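PDB 3I4T: diphthine synthase from Entamoeba histolytica, which probably methylates a modified histidine of elongation factor 2 with S-adenosylmethionine during diphthamide synthesis, as a member of the tetrapyrrole methylase family. Local coordinates for residues 207-219 and 257-271. Residues are numbered along the deposited sequence; the frame is centred on the assembly and turned at random.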
loop_
_atom_site.group_PDB
_atom_site.type_symbol
_atom_site.label_atom_id
_atom_site.label_comp_id
_atom_site.label_asym_id
_atom_site.label_seq_id
_atom_site.Cartn_x
_atom_site.Cartn_y
_atom_site.Cartn_z
ATOM N N ARG A 207 4.217 21.126 12.590
ATOM C CA ARG A 207 3.972 21.890 11.379
ATOM C C ARG A 207 3.965 20.928 10.192
ATOM O O ARG A 207 4.943 20.243 9.923
ATOM C CB ARG A 207 5.042 22.990 11.227
ATOM C CG ARG A 207 4.659 24.150 10.312
ATOM C CD ARG A 207 5.625 25.338 10.460
ATOM N NE ARG A 207 6.899 25.194 9.732
ATOM C CZ ARG A 207 8.087 24.967 10.302
ATOM N NH1 ARG A 207 8.192 24.840 11.622
ATOM N NH2 ARG A 207 9.180 24.864 9.551
ATOM N N TYR A 208 2.833 20.863 9.509
ATOM C CA TYR A 208 2.679 20.009 8.345
ATOM C C TYR A 208 2.846 20.825 7.076
ATOM O O TYR A 208 2.219 21.877 6.918
ATOM C CB TYR A 208 1.302 19.363 8.355
ATOM C CG TYR A 208 1.149 18.272 9.378
ATOM C CD1 TYR A 208 1.187 16.931 8.986
ATOM C CD2 TYR A 208 0.951 18.570 10.737
ATOM C CE1 TYR A 208 1.040 15.909 9.914
ATOM C CE2 TYR A 208 0.814 17.554 11.680
ATOM C CZ TYR A 208 0.862 16.223 11.256
ATOM O OH TYR A 208 0.735 15.190 12.159
ATOM N N MET A 209 3.698 20.345 6.175
ATOM C CA MET A 209 3.869 21.003 4.890
ATOM C C MET A 209 2.592 20.876 4.089
ATOM O O MET A 209 1.932 19.837 4.117
ATOM C CB MET A 209 5.046 20.406 4.117
ATOM C CG MET A 209 5.249 21.015 2.735
ATOM S SD MET A 209 6.690 20.355 1.902
ATOM C CE MET A 209 7.999 21.328 2.651
ATOM N N THR A 210 2.257 21.946 3.380
ATOM C CA THR A 210 1.102 21.977 2.492
ATOM C C THR A 210 1.489 21.703 1.048
ATOM O O THR A 210 2.633 21.894 0.636
ATOM C CB THR A 210 0.418 23.366 2.521
ATOM O OG1 THR A 210 1.332 24.357 2.017
ATOM C CG2 THR A 210 -0.011 23.736 3.936
ATOM N N ILE A 211 0.505 21.266 0.275
ATOM C CA ILE A 211 0.600 21.204 -1.174
ATOM C C ILE A 211 1.103 22.527 -1.767
ATOM O O ILE A 211 1.918 22.517 -2.699
ATOM C CB ILE A 211 -0.775 20.825 -1.756
ATOM C CG1 ILE A 211 -1.007 19.321 -1.583
ATOM C CG2 ILE A 211 -0.917 21.252 -3.220
ATOM C CD1 ILE A 211 -2.473 18.908 -1.569
ATOM N N ASN A 212 0.608 23.648 -1.221
ATOM C CA ASN A 212 0.977 24.999 -1.652
ATOM C C ASN A 212 2.483 25.244 -1.529
ATOM O O ASN A 212 3.136 25.654 -2.499
ATOM C CB ASN A 212 0.205 26.068 -0.851
ATOM C CG ASN A 212 -1.303 25.817 -0.816
ATOM O OD1 ASN A 212 -1.822 25.256 0.151
ATOM N ND2 ASN A 212 -2.008 26.231 -1.866
ATOM N N GLN A 213 3.022 24.983 -0.336
ATOM C CA GLN A 213 4.454 25.116 -0.057
ATOM C C GLN A 213 5.272 24.096 -0.835
ATOM O O GLN A 213 6.427 24.353 -1.172
ATOM C CB GLN A 213 4.743 24.928 1.430
ATOM C CG GLN A 213 4.146 25.968 2.328
ATOM C CD GLN A 213 4.135 25.533 3.786
ATOM O OE1 GLN A 213 3.642 24.455 4.132
ATOM N NE2 GLN A 213 4.675 26.379 4.651
ATOM N N CYS A 214 4.679 22.934 -1.094
ATOM C CA CYS A 214 5.321 21.897 -1.893
ATOM C C CYS A 214 5.495 22.348 -3.340
ATOM O O CYS A 214 6.588 22.268 -3.888
ATOM C CB CYS A 214 4.511 20.594 -1.854
ATOM S SG CYS A 214 5.139 19.341 -3.025
ATOM N N ILE A 215 4.406 22.807 -3.955
ATOM C CA ILE A 215 4.438 23.272 -5.343
ATOM C C ILE A 215 5.365 24.474 -5.470
ATOM O O ILE A 215 6.126 24.568 -6.416
ATOM C CB ILE A 215 3.012 23.599 -5.876
ATOM C CG1 ILE A 215 2.172 22.324 -6.015
ATOM C CG2 ILE A 215 3.073 24.342 -7.202
ATOM C CD1 ILE A 215 0.726 22.580 -6.349
ATOM N N GLU A 216 5.325 25.375 -4.502
ATOM C CA GLU A 216 6.202 26.537 -4.527
ATOM C C GLU A 216 7.657 26.097 -4.653
ATOM O O GLU A 216 8.375 26.562 -5.535
ATOM C CB GLU A 216 6.006 27.389 -3.264
ATOM C CG GLU A 216 6.641 28.769 -3.321
ATOM C CD GLU A 216 6.827 29.371 -1.931
ATOM O OE1 GLU A 216 7.452 28.703 -1.065
ATOM O OE2 GLU A 216 6.353 30.514 -1.700
ATOM N N GLN A 217 8.074 25.186 -3.776
ATOM C CA GLN A 217 9.456 24.710 -3.751
ATOM C C GLN A 217 9.848 23.988 -5.048
ATOM O O GLN A 217 10.941 24.207 -5.572
ATOM C CB GLN A 217 9.687 23.793 -2.547
ATOM C CG GLN A 217 11.151 23.689 -2.167
ATOM C CD GLN A 217 11.436 22.570 -1.188
ATOM O OE1 GLN A 217 11.894 21.498 -1.582
ATOM N NE2 GLN A 217 11.187 22.819 0.092
ATOM N N LEU A 218 8.953 23.138 -5.555
ATOM C CA LEU A 218 9.186 22.412 -6.807
ATOM C C LEU A 218 9.392 23.359 -7.984
ATOM O O LEU A 218 10.254 23.117 -8.841
ATOM C CB LEU A 218 8.042 21.430 -7.131
ATOM C CG LEU A 218 7.743 20.224 -6.227
ATOM C CD1 LEU A 218 6.575 19.437 -6.778
ATOM C CD2 LEU A 218 8.921 19.305 -6.048
ATOM N N LEU A 219 8.605 24.429 -8.021
ATOM C CA LEU A 219 8.709 25.420 -9.090
ATOM C C LEU A 219 10.031 26.168 -9.020
ATOM O O LEU A 219 10.631 26.476 -10.044
ATOM C CB LEU A 219 7.519 26.380 -9.058
ATOM C CG LEU A 219 6.222 25.724 -9.557
ATOM C CD1 LEU A 219 5.010 26.642 -9.418
ATOM C CD2 LEU A 219 6.375 25.265 -11.003
ATOM N N LEU A 257 -2.957 25.136 -8.471
ATOM C CA LEU A 257 -2.982 24.432 -7.193
ATOM C C LEU A 257 -2.120 25.115 -6.136
ATOM O O LEU A 257 -2.424 25.053 -4.950
ATOM C CB LEU A 257 -2.647 22.941 -7.372
ATOM C CG LEU A 257 -3.855 22.002 -7.527
ATOM C CD1 LEU A 257 -4.737 22.358 -8.693
ATOM C CD2 LEU A 257 -3.424 20.559 -7.632
ATOM N N LEU A 258 -1.068 25.797 -6.582
ATOM C CA LEU A 258 -0.260 26.682 -5.723
ATOM C C LEU A 258 -1.062 27.604 -4.765
ATOM O O LEU A 258 -0.613 27.885 -3.650
ATOM C CB LEU A 258 0.678 27.520 -6.593
ATOM C CG LEU A 258 1.626 28.563 -5.988
ATOM C CD1 LEU A 258 2.602 27.963 -4.969
ATOM C CD2 LEU A 258 2.385 29.292 -7.105
ATOM N N HIS A 259 -2.238 28.061 -5.192
ATOM C CA HIS A 259 -3.011 29.030 -4.407
ATOM C C HIS A 259 -4.328 28.463 -3.949
ATOM O O HIS A 259 -5.131 29.150 -3.307
ATOM C CB HIS A 259 -3.266 30.298 -5.221
ATOM C CG HIS A 259 -2.015 30.974 -5.674
ATOM N ND1 HIS A 259 -1.144 31.585 -4.799
ATOM C CD2 HIS A 259 -1.470 31.109 -6.906
ATOM C CE1 HIS A 259 -0.117 32.074 -5.472
ATOM N NE2 HIS A 259 -0.292 31.799 -6.753
ATOM N N TYR A 260 -4.562 27.208 -4.289
ATOM C CA TYR A 260 -5.769 26.538 -3.860
ATOM C C TYR A 260 -5.707 26.216 -2.355
ATOM O O TYR A 260 -4.672 25.789 -1.848
ATOM C CB TYR A 260 -5.976 25.275 -4.699
ATOM C CG TYR A 260 -7.334 24.664 -4.530
ATOM C CD1 TYR A 260 -8.355 24.936 -5.429
ATOM C CD2 TYR A 260 -7.599 23.811 -3.466
ATOM C CE1 TYR A 260 -9.615 24.375 -5.267
ATOM C CE2 TYR A 260 -8.839 23.249 -3.292
ATOM C CZ TYR A 260 -9.848 23.531 -4.190
ATOM O OH TYR A 260 -11.085 22.954 -4.003
ATOM N N ASP A 261 -6.817 26.437 -1.655
ATOM C CA ASP A 261 -6.923 26.128 -0.233
ATOM C C ASP A 261 -7.377 24.683 -0.040
ATOM O O ASP A 261 -8.518 24.346 -0.344
ATOM C CB ASP A 261 -7.908 27.101 0.440
ATOM C CG ASP A 261 -8.095 26.840 1.949
ATOM O OD1 ASP A 261 -7.396 25.985 2.550
ATOM O OD2 ASP A 261 -8.962 27.514 2.543
ATOM N N PHE A 262 -6.483 23.845 0.479
ATOM C CA PHE A 262 -6.738 22.414 0.639
ATOM C C PHE A 262 -7.208 22.026 2.045
ATOM O O PHE A 262 -7.567 20.858 2.289
ATOM C CB PHE A 262 -5.488 21.602 0.261
ATOM C CG PHE A 262 -5.273 21.474 -1.223
ATOM C CD1 PHE A 262 -5.813 20.400 -1.926
ATOM C CD2 PHE A 262 -4.548 22.438 -1.918
ATOM C CE1 PHE A 262 -5.630 20.282 -3.295
ATOM C CE2 PHE A 262 -4.344 22.335 -3.288
ATOM C CZ PHE A 262 -4.888 21.260 -3.986
ATOM N N GLY A 263 -7.209 22.985 2.969
ATOM C CA GLY A 263 -7.650 22.708 4.339
ATOM C C GLY A 263 -6.581 22.101 5.234
ATOM O O GLY A 263 -5.391 22.321 5.025
ATOM N N ALA A 264 -7.018 21.336 6.233
ATOM C CA ALA A 264 -6.132 20.739 7.224
ATOM C C ALA A 264 -5.294 19.566 6.662
ATOM O O ALA A 264 -5.734 18.877 5.740
ATOM C CB ALA A 264 -6.948 20.280 8.410
ATOM N N PRO A 265 -4.095 19.323 7.233
ATOM C CA PRO A 265 -3.268 18.185 6.814
ATOM C C PRO A 265 -4.004 16.868 7.104
ATOM O O PRO A 265 -5.015 16.898 7.812
ATOM C CB PRO A 265 -2.032 18.305 7.714
ATOM C CG PRO A 265 -2.522 19.027 8.944
ATOM C CD PRO A 265 -3.496 20.040 8.379
ATOM N N MET A 266 -3.529 15.723 6.606
ATOM C CA MET A 266 -2.272 15.559 5.882
ATOM C C MET A 266 -2.450 15.822 4.383
ATOM O O MET A 266 -3.505 15.516 3.821
ATOM C CB MET A 266 -1.788 14.123 6.093
ATOM C CG MET A 266 -0.289 13.882 5.915
ATOM S SD MET A 266 0.190 12.233 6.534
ATOM C CE MET A 266 -0.116 12.439 8.303
ATOM N N HIS A 267 -1.422 16.386 3.747
ATOM C CA HIS A 267 -1.431 16.594 2.292
ATOM C C HIS A 267 -0.349 15.767 1.593
ATOM O O HIS A 267 0.688 15.459 2.188
ATOM C CB HIS A 267 -1.174 18.059 1.905
ATOM C CG HIS A 267 -2.200 19.039 2.383
ATOM N ND1 HIS A 267 -2.038 20.401 2.224
ATOM C CD2 HIS A 267 -3.381 18.874 3.023
ATOM C CE1 HIS A 267 -3.077 21.031 2.740
ATOM N NE2 HIS A 267 -3.905 20.128 3.236
ATOM N N CYS A 268 -0.600 15.439 0.326
ATOM C CA CYS A 268 0.425 14.933 -0.578
ATOM C C CYS A 268 0.082 15.255 -2.029
ATOM O O CYS A 268 -1.046 15.642 -2.342
ATOM C CB CYS A 268 0.642 13.426 -0.411
ATOM S SG CYS A 268 -0.769 12.445 -0.906
ATOM N N LEU A 269 1.068 15.070 -2.903
ATOM C CA LEU A 269 0.974 15.446 -4.296
ATOM C C LEU A 269 1.266 14.255 -5.199
ATOM O O LEU A 269 2.150 13.446 -4.911
ATOM C CB LEU A 269 1.993 16.558 -4.584
ATOM C CG LEU A 269 1.949 17.225 -5.952
ATOM C CD1 LEU A 269 0.664 18.001 -6.127
ATOM C CD2 LEU A 269 3.136 18.132 -6.114
ATOM N N LEU A 270 0.521 14.150 -6.290
ATOM C CA LEU A 270 0.811 13.153 -7.311
ATOM C C LEU A 270 1.212 13.829 -8.607
ATOM O O LEU A 270 0.493 14.689 -9.131
ATOM C CB LEU A 270 -0.380 12.228 -7.553
ATOM C CG LEU A 270 -1.116 11.628 -6.352
ATOM C CD1 LEU A 270 -2.244 10.735 -6.861
ATOM C CD2 LEU A 270 -0.201 10.857 -5.425
ATOM N N ILE A 271 2.379 13.450 -9.105
ATOM C CA ILE A 271 2.849 13.943 -10.372
ATOM C C ILE A 271 2.758 12.811 -11.390
ATOM O O ILE A 271 3.610 11.914 -11.407
ATOM C CB ILE A 271 4.292 14.502 -10.289
ATOM C CG1 ILE A 271 4.392 15.576 -9.196
ATOM C CG2 ILE A 271 4.713 15.061 -11.656
ATOM C CD1 ILE A 271 5.822 16.053 -8.912
HETATM O O HOH W 1 -3.685 24.744 1.814
#
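The side-chain nitrogen ND2 of Asn212 is gripped by two backbone carbonyls of the loop 258-266, which leads into strand 267-271. In this tetrapyrrole-methylase fold the contact lies in the domain built on the mixed sheet, where helix 211-225 packs on strand 267-271 and the loop folds up beside its first turn. Asn212 ND2 donates to Tyr260 O at 2.7 Å, almost straight and in the plane of the amide, and to Leu258 O at 2.8 Å, which it meets from above the carbonyl plane. These two bonds fix the flip of the amide; on its other side a water, modelled rather close to OD1, also accepts from Phe262 N and so probably links the loop to the helix once more.

Ile211 presses its CD1 over the centre of one face of the Phe262 ring, 3.7 Å from the centroid, a CH-pi contact, while Tyr260 CD2 covers the opposite face. With CG1 of Ile211 anti to the carbonyl carbon (chi1 -78°) and the chain extended beyond it, CD1 comes over that ring and CG1 lies across CB of His267. The His267 ring stands edge-on to the helix start: Ile211 N gives its ND1 a weak bond of 3.3 Å, while NE2 donates weakly to Gly263 O and Ala264 O of its own loop. Just ahead, Thr210 N-caps the helix, forming a capping box with Gln213.

At one end Pro265, joined to Met266 by a cis peptide, lays CG over a face of the Tyr208 ring, and Met266 CE sits at the ring's edge. Farther along the helix, Ile215 drives CD1 against Leu257 CB at 3.5 Å, and Leu218 CD1 meets Leu269 CD2 tip to tip at 3.7 Å.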